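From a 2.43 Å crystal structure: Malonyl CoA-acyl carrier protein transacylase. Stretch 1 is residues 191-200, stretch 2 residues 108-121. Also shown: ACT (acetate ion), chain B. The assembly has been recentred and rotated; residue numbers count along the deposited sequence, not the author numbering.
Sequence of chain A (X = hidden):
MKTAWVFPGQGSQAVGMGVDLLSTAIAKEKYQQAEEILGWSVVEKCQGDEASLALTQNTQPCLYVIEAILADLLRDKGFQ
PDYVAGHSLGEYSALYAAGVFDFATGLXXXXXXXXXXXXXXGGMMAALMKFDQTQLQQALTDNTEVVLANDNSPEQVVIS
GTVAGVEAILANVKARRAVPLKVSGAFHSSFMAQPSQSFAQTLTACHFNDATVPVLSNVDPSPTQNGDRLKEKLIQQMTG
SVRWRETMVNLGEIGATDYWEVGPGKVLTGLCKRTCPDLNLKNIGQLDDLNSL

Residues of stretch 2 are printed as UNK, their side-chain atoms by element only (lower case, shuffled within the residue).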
ATOM      1  N   PHE A 191       8.908  15.315  -5.709  1.00 30.30           N
ATOM      2  CA  PHE A 191       9.708  14.832  -6.835  1.00 31.36           C
ATOM      3  C   PHE A 191       8.878  14.008  -7.812  1.00 30.00           C
ATOM      4  O   PHE A 191       9.227  13.891  -8.982  1.00 35.05           O
ATOM      5  CB  PHE A 191      10.914  14.017  -6.348  1.00 28.38           C
ATOM      6  CG  PHE A 191      12.012  14.867  -5.779  1.00 32.07           C
ATOM      7  CD1 PHE A 191      12.771  15.676  -6.600  1.00 35.33           C
ATOM      8  CD2 PHE A 191      12.264  14.884  -4.420  1.00 35.75           C
ATOM      9  CE1 PHE A 191      13.772  16.474  -6.080  1.00 39.94           C
ATOM     10  CE2 PHE A 191      13.268  15.679  -3.895  1.00 38.80           C
ATOM     11  CZ  PHE A 191      14.019  16.475  -4.726  1.00 38.86           C
ATOM     12  N   MET A 192       7.770  13.448  -7.346  1.00 28.97           N
ATOM     13  CA  MET A 192       6.916  12.643  -8.223  1.00 34.03           C
ATOM     14  C   MET A 192       5.980  13.505  -9.064  1.00 38.16           C
ATOM     15  O   MET A 192       5.194  12.969  -9.844  1.00 36.89           O
ATOM     16  CB  MET A 192       6.077  11.635  -7.418  1.00 30.63           C
ATOM     17  CG  MET A 192       6.851  10.505  -6.748  1.00 27.53           C
ATOM     18  SD  MET A 192       7.877   9.573  -7.891  1.00 29.56           S
ATOM     19  CE  MET A 192       9.466  10.290  -7.510  1.00 29.88           C
ATOM     20  N   ALA A 193       6.078  14.827  -8.911  1.00 34.24           N
ATOM     21  CA  ALA A 193       5.155  15.763  -9.556  1.00 34.97           C
ATOM     22  C   ALA A 193       4.936  15.482 -11.043  1.00 34.81           C
ATOM     23  O   ALA A 193       3.831  15.112 -11.434  1.00 43.35           O
ATOM     24  CB  ALA A 193       5.636  17.203  -9.358  1.00 32.87           C
ATOM     25  N   GLN A 194       5.964  15.649 -11.872  1.00 35.05           N
ATOM     26  CA  GLN A 194       5.777  15.488 -13.314  1.00 42.19           C
ATOM     27  C   GLN A 194       5.341  14.068 -13.668  1.00 45.41           C
ATOM     28  O   GLN A 194       4.411  13.898 -14.450  1.00 53.15           O
ATOM     29  CB  GLN A 194       7.041  15.858 -14.088  1.00 43.58           C
ATOM     30  CG  GLN A 194       7.830  16.983 -13.466  1.00 52.95           C
ATOM     31  CD  GLN A 194       8.864  17.540 -14.421  1.00 65.10           C
ATOM     32  OE1 GLN A 194       8.976  17.075 -15.558  1.00 69.63           O
ATOM     33  NE2 GLN A 194       9.633  18.536 -13.967  1.00 61.91           N
ATOM     34  N   PRO A 195       6.006  13.044 -13.100  1.00 43.19           N
ATOM     35  CA  PRO A 195       5.442  11.695 -13.213  1.00 41.80           C
ATOM     36  C   PRO A 195       3.996  11.577 -12.714  1.00 45.83           C
ATOM     37  O   PRO A 195       3.162  10.997 -13.399  1.00 44.95           O
ATOM     38  CB  PRO A 195       6.384  10.873 -12.338  1.00 43.22           C
ATOM     39  CG  PRO A 195       7.698  11.544 -12.518  1.00 41.81           C
ATOM     40  CD  PRO A 195       7.377  13.003 -12.553  1.00 41.87           C
ATOM     41  N   SER A 196       3.701  12.125 -11.539  1.00 44.42           N
ATOM     42  CA  SER A 196       2.347  12.059 -11.000  1.00 41.06           C
ATOM     43  C   SER A 196       1.312  12.847 -11.813  1.00 49.93           C
ATOM     44  O   SER A 196       0.114  12.626 -11.645  1.00 49.12           O
ATOM     45  CB  SER A 196       2.318  12.564  -9.552  1.00 43.41           C
ATOM     46  OG  SER A 196       1.057  13.134  -9.222  1.00 38.23           O
ATOM     47  N   GLN A 197       1.744  13.764 -12.680  1.00 54.22           N
ATOM     48  CA  GLN A 197       0.769  14.606 -13.373  1.00 52.34           C
ATOM     49  C   GLN A 197       0.311  14.001 -14.712  1.00 47.84           C
ATOM     50  O   GLN A 197      -0.808  14.261 -15.151  1.00 48.09           O
ATOM     51  CB  GLN A 197       1.319  16.032 -13.546  1.00 53.73           C
ATOM     52  CG  GLN A 197       1.835  16.435 -14.924  1.00 61.50           C
ATOM     53  CD  GLN A 197       2.248  17.916 -14.960  1.00 65.16           C
ATOM     54  OE1 GLN A 197       1.670  18.751 -14.253  1.00 59.61           O
ATOM     55  NE2 GLN A 197       3.263  18.237 -15.765  1.00 55.76           N
ATOM     56  N   SER A 198       1.123  13.161 -15.342  1.00 44.68           N
ATOM     57  CA  SER A 198       0.624  12.459 -16.529  1.00 50.76           C
ATOM     58  C   SER A 198      -0.335  11.306 -16.176  1.00 49.17           C
ATOM     59  O   SER A 198      -1.350  11.080 -16.855  1.00 44.53           O
ATOM     60  CB  SER A 198       1.778  11.923 -17.368  1.00 52.33           C
ATOM     61  OG  SER A 198       1.302  11.523 -18.649  1.00 55.58           O
ATOM     62  N   PHE A 199       0.006  10.578 -15.117  1.00 43.85           N
ATOM     63  CA  PHE A 199      -0.826   9.497 -14.596  1.00 43.47           C
ATOM     64  C   PHE A 199      -2.171  10.030 -14.091  1.00 40.26           C
ATOM     65  O   PHE A 199      -3.199   9.364 -14.223  1.00 37.24           O
ATOM     66  CB  PHE A 199      -0.066   8.757 -13.478  1.00 39.22           C
ATOM     67  CG  PHE A 199      -0.884   7.722 -12.750  1.00 33.05           C
ATOM     68  CD1 PHE A 199      -1.402   6.619 -13.419  1.00 33.26           C
ATOM     69  CD2 PHE A 199      -1.116   7.845 -11.385  1.00 27.53           C
ATOM     70  CE1 PHE A 199      -2.152   5.661 -12.741  1.00 27.88           C
ATOM     71  CE2 PHE A 199      -1.854   6.896 -10.703  1.00 26.05           C
ATOM     72  CZ  PHE A 199      -2.377   5.795 -11.384  1.00 24.96           C
ATOM     73  N   ALA A 200      -2.155  11.238 -13.524  1.00 41.54           N
ATOM     74  CA  ALA A 200      -3.375  11.906 -13.055  1.00 41.20           C
ATOM     75  C   ALA A 200      -4.350  12.195 -14.187  1.00 34.75           C
ATOM     76  O   ALA A 200      -5.560  12.082 -14.007  1.00 33.84           O
ATOM     77  CB  ALA A 200      -3.032  13.200 -12.330  1.00 39.56           C
ATOM     78  N   UNK A 108      -5.046  -2.190 -14.628  1.00 21.71           N
ATOM     79  CA  UNK A 108      -4.488  -1.277 -15.624  1.00 24.79           C
ATOM     80  C   UNK A 108      -3.926  -0.002 -14.964  1.00 24.98           C
ATOM     81  O   UNK A 108      -2.829   0.450 -15.314  1.00 23.89           O
ATOM     82  c   UNK A 108      -4.928  -0.227 -17.927  1.00 34.10           C
ATOM     83  c   UNK A 108      -3.786  -1.019 -18.601  1.00 31.71           C
ATOM     84  o   UNK A 108      -2.730  -0.459 -18.919  1.00 31.98           O
ATOM     85  n   UNK A 108      -4.012  -2.308 -18.841  1.00 22.91           N
ATOM     86  c   UNK A 108      -5.531  -0.923 -16.688  1.00 29.66           C
ATOM     87  N   UNK A 109      -4.653   0.549 -13.990  1.00 19.12           N
ATOM     88  CA  UNK A 109      -4.146   1.683 -13.215  1.00 23.12           C
ATOM     89  C   UNK A 109      -2.842   1.355 -12.498  1.00 24.50           C
ATOM     90  O   UNK A 109      -1.875   2.117 -12.565  1.00 26.73           O
ATOM     91  c   UNK A 109      -6.420   2.783 -12.847  1.00 26.03           C
ATOM     92  c   UNK A 109      -5.192   2.150 -12.198  1.00 24.86           C
ATOM     93  c   UNK A 109      -7.515   2.989 -11.841  1.00 25.75           C
ATOM     94  c   UNK A 109      -5.998   4.102 -13.482  1.00 27.52           C
ATOM     95  N   UNK A 110      -2.812   0.215 -11.815  1.00 25.74           N
ATOM     96  CA  UNK A 110      -1.634  -0.182 -11.071  1.00 19.15           C
ATOM     97  C   UNK A 110      -0.447  -0.364 -12.007  1.00 23.73           C
ATOM     98  O   UNK A 110       0.678   0.066 -11.713  1.00 26.01           O
ATOM     99  c   UNK A 110      -1.909  -1.454 -10.299  1.00 20.55           C
ATOM    100  c   UNK A 110      -0.603  -2.099  -9.842  1.00 18.14           C
ATOM    101  c   UNK A 110      -2.825  -1.141  -9.116  1.00 18.92           C
ATOM    102  N   UNK A 111      -0.711  -0.969 -13.159  1.00 23.24           N
ATOM    103  CA  UNK A 111       0.326  -1.211 -14.152  1.00 22.84           C
ATOM    104  C   UNK A 111       0.964   0.090 -14.592  1.00 25.42           C
ATOM    105  O   UNK A 111       2.187   0.200 -14.664  1.00 27.75           O
ATOM    106  c   UNK A 111       0.723  -3.590 -18.644  1.00 34.77           C
ATOM    107  c   UNK A 111      -0.266  -1.947 -15.344  1.00 26.19           C
ATOM    108  c   UNK A 111       0.676  -2.282 -16.470  1.00 25.56           C
ATOM    109  n   UNK A 111       1.188  -2.474 -19.496  1.00 42.18           N
ATOM    110  c   UNK A 111      -0.133  -3.064 -17.517  1.00 28.38           C
ATOM    111  N   UNK A 112       0.131   1.082 -14.880  1.00 28.63           N
ATOM    112  CA  UNK A 112       0.640   2.372 -15.320  1.00 31.36           C
ATOM    113  C   UNK A 112       1.338   3.069 -14.168  1.00 28.41           C
ATOM    114  O   UNK A 112       2.441   3.589 -14.336  1.00 30.70           O
ATOM    115  c   UNK A 112       0.011   4.617 -16.345  1.00 39.63           C
ATOM    116  o   UNK A 112      -2.102   4.848 -17.444  1.00 44.03           O
ATOM    117  c   UNK A 112      -0.477   3.251 -15.878  1.00 31.20           C
ATOM    118  n   UNK A 112      -0.855   6.721 -17.222  1.00 37.07           N
ATOM    119  c   UNK A 112      -1.075   5.409 -17.053  1.00 44.28           C
ATOM    120  N   UNK A 113       0.703   3.052 -12.998  1.00 25.61           N
ATOM    121  CA  UNK A 113       1.247   3.701 -11.814  1.00 24.94           C
ATOM    122  C   UNK A 113       2.664   3.229 -11.537  1.00 28.95           C
ATOM    123  O   UNK A 113       3.565   4.043 -11.283  1.00 26.50           O
ATOM    124  c   UNK A 113       0.331   3.347  -8.133  1.00 24.01           C
ATOM    125  n   UNK A 113       0.281   4.167  -6.929  1.00 19.48           N
ATOM    126  n   UNK A 113       0.828   4.682  -4.753  1.00 23.92           N
ATOM    127  c   UNK A 113       0.940   3.889  -5.809  1.00 23.38           C
ATOM    128  n   UNK A 113       1.698   2.807  -5.733  1.00 25.10           N
ATOM    129  c   UNK A 113       0.370   3.423 -10.599  1.00 21.23           C
ATOM    130  c   UNK A 113       0.836   4.106  -9.339  1.00 21.79           C
ATOM    131  N   UNK A 114       2.849   1.907 -11.597  1.00 27.40           N
ATOM    132  CA  UNK A 114       4.120   1.276 -11.260  1.00 25.87           C
ATOM    133  C   UNK A 114       5.165   1.505 -12.347  1.00 29.75           C
ATOM    134  O   UNK A 114       6.368   1.494 -12.064  1.00 32.97           O
ATOM    135  o   UNK A 114       3.500  -0.922 -12.178  1.00 31.03           O
ATOM    136  c   UNK A 114       3.936  -0.231 -11.011  1.00 26.48           C
ATOM    137  N   UNK A 115       4.722   1.720 -13.583  1.00 25.61           N
ATOM    138  CA  UNK A 115       5.664   2.060 -14.647  1.00 30.17           C
ATOM    139  C   UNK A 115       6.228   3.461 -14.462  1.00 31.57           C
ATOM    140  O   UNK A 115       7.444   3.666 -14.547  1.00 32.27           O
ATOM    141  o   UNK A 115       3.721  -0.858 -17.907  1.00 40.98           O
ATOM    142  c   UNK A 115       4.094   0.309 -17.672  1.00 39.35           C
ATOM    143  c   UNK A 115       5.007   1.934 -16.017  1.00 30.02           C
ATOM    144  o   UNK A 115       3.715   1.315 -18.316  1.00 39.68           O
ATOM    145  c   UNK A 115       5.044   0.519 -16.535  1.00 33.65           C
ATOM    146  N   UNK A 116       5.325   4.410 -14.228  1.00 26.46           N
ATOM    147  CA  UNK A 116       5.660   5.783 -13.898  1.00 27.08           C
ATOM    148  C   UNK A 116       6.719   5.850 -12.802  1.00 33.92           C
ATOM    149  O   UNK A 116       7.763   6.471 -12.983  1.00 36.16           O
ATOM    150  c   UNK A 116       4.397   6.560 -13.427  1.00 36.90           C
ATOM    151  c   UNK A 116       4.784   7.836 -12.709  1.00 35.74           C
ATOM    152  c   UNK A 116       3.445   6.838 -14.594  1.00 29.13           C
ATOM    153  N   UNK A 117       6.454   5.191 -11.672  1.00 32.97           N
ATOM    154  CA  UNK A 117       7.338   5.269 -10.510  1.00 32.51           C
ATOM    155  C   UNK A 117       8.665   4.562 -10.765  1.00 32.57           C
ATOM    156  O   UNK A 117       9.712   5.006 -10.286  1.00 34.81           O
ATOM    157  c   UNK A 117       6.645   4.688  -9.274  1.00 26.24           C
ATOM    158  c   UNK A 117       5.359   5.414  -8.933  1.00 26.41           C
ATOM    159  c   UNK A 117       5.708   4.480  -6.406  1.00 30.40           C
ATOM    160  s   UNK A 117       4.414   4.642  -7.616  1.00 24.45           S
ATOM    161  N   UNK A 118       8.622   3.476 -11.533  1.00 30.38           N
ATOM    162  CA  UNK A 118       9.837   2.758 -11.916  1.00 32.53           C
ATOM    163  C   UNK A 118      10.756   3.612 -12.798  1.00 34.16           C
ATOM    164  O   UNK A 118      11.970   3.532 -12.681  1.00 28.84           O
ATOM    165  c   UNK A 118       9.486   1.460 -12.629  1.00 32.16           C
ATOM    166  N   UNK A 119      10.164   4.423 -13.672  1.00 37.21           N
ATOM    167  CA  UNK A 119      10.921   5.299 -14.562  1.00 32.92           C
ATOM    168  C   UNK A 119      11.233   6.629 -13.902  1.00 38.13           C
ATOM    169  O   UNK A 119      12.029   7.415 -14.415  1.00 38.03           O
ATOM    170  o   UNK A 119       9.795   4.345 -16.476  1.00 38.42           O
ATOM    171  c   UNK A 119      10.151   5.557 -15.853  1.00 27.18           C
ATOM    172  N   UNK A 120      10.591   6.886 -12.771  1.00 39.26           N
ATOM    173  CA  UNK A 120      10.768   8.154 -12.079  1.00 42.80           C
ATOM    174  C   UNK A 120      11.819   8.011 -11.013  1.00 41.03           C
ATOM    175  O   UNK A 120      11.578   8.332  -9.848  1.00 43.81           O
ATOM    176  c   UNK A 120       9.462   8.629 -11.467  1.00 45.18           C
ATOM    177  N   UNK A 121      12.986   7.526 -11.408  1.00 36.53           N
ATOM    178  CA  UNK A 121      14.032   7.298 -10.438  1.00 38.16           C
ATOM    179  C   UNK A 121      15.010   8.470 -10.392  1.00 51.52           C
ATOM    180  O   UNK A 121      14.792   9.512 -11.025  1.00 48.95           O
ATOM    181  c   UNK A 121      14.756   5.993 -10.741  1.00 45.20           C
ATOM    182  o   UNK A 121      15.274   5.427  -9.549  1.00 49.09           O
TER
HETATM  183  C   ACT B 301       5.120   2.686  -3.484  1.00 36.66           C
HETATM  184  O   ACT B 301       3.892   2.391  -3.596  1.00 28.61           O
HETATM  185  OXT ACT B 301       5.934   2.031  -4.188  1.00 34.63           O
HETATM  186  CH3 ACT B 301       5.627   3.760  -2.555  1.00 34.68           C

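Position 108 carries three carbons, the third bearing one oxygen and one nitrogen, and is out of reach of stretch 1: Gln 108. Position 109 has four carbons forked at the second, a leucine pattern; one terminal carbon lies 4.2 Å from CE1 of Phe 199. This is Leu 109, whose backbone O is nearer still, 3.6 Å from the same CE1. At 110, one carbon carries two more and CA-to-CB points away: Val 110. Position 111 is a row of four carbons ending in nitrogen, also directed away, hence Lys 111.

Position 112 repeats the amide pattern of 108, but points toward stretch 1, its second carbon 3.8 Å from CD1 of Phe 199. It is Gln 112. Position 113 shows three carbons, a nitrogen, then a carbon carrying two more nitrogens, a guanidinium: Arg 113. Its CB lies 3.7 Å from CZ of Phe 199 and 4.2 Å from the ring centroid, 28° off the normal, a CH-pi contact over one face. The end of the side chain leads away, and NH1 donates a hydrogen bond to acetate O at 3.1 Å.

One carbon and one oxygen at 114 give Ser 114, out of reach of stretch 1. At 115, three carbons end in two oxygens: Glu 115, whose OE2 forms a salt bridge with Lys 111 NZ at 3.4 Å, with a weak hydrogen bond. Position 116 has one carbon carrying two, and points toward stretch 1; one branch lies 3.5 Å from CB of Pro 195, the other 4.2 Å from CB of Phe 199. This is Val 116. Position 117 is an unbranched chain of two carbons, a sulfur and a carbon, with CA-to-CB pointing sideways: Met 117; its CE is 3.3 Å from acetate OXT.

A single carbon at 118, out of reach, is Ala 118. Carbon plus oxygen at 119 gives Ser 119, with OG donating to Glu 115 O at 3.1 Å. Position 120 again has one carbon, now 3.6 Å from CG of Pro 195 and 4.0 Å from SD of Met 192: Ala 120. Carbon plus oxygen, pointing away, makes 121 Ser 121.

The contact is packing without hydrogen bonds across it. The helices run nearly antiparallel, at 160°, with axes approaching to 9.6 Å, and the two stretches together bury 435 Å², both sides summed. Phe 199 has the largest area covered by the other stretch, 127 Å², and sits as a knob among Leu 109, Gln 112, Arg 113 and Val 116. At the other end, Pro 195 meets Val 116 and Ala 120, and Met 192 extends the apolar contact to Ala 120.

Stretch 2, residues 108-121: QLVKQRSEVMASAS
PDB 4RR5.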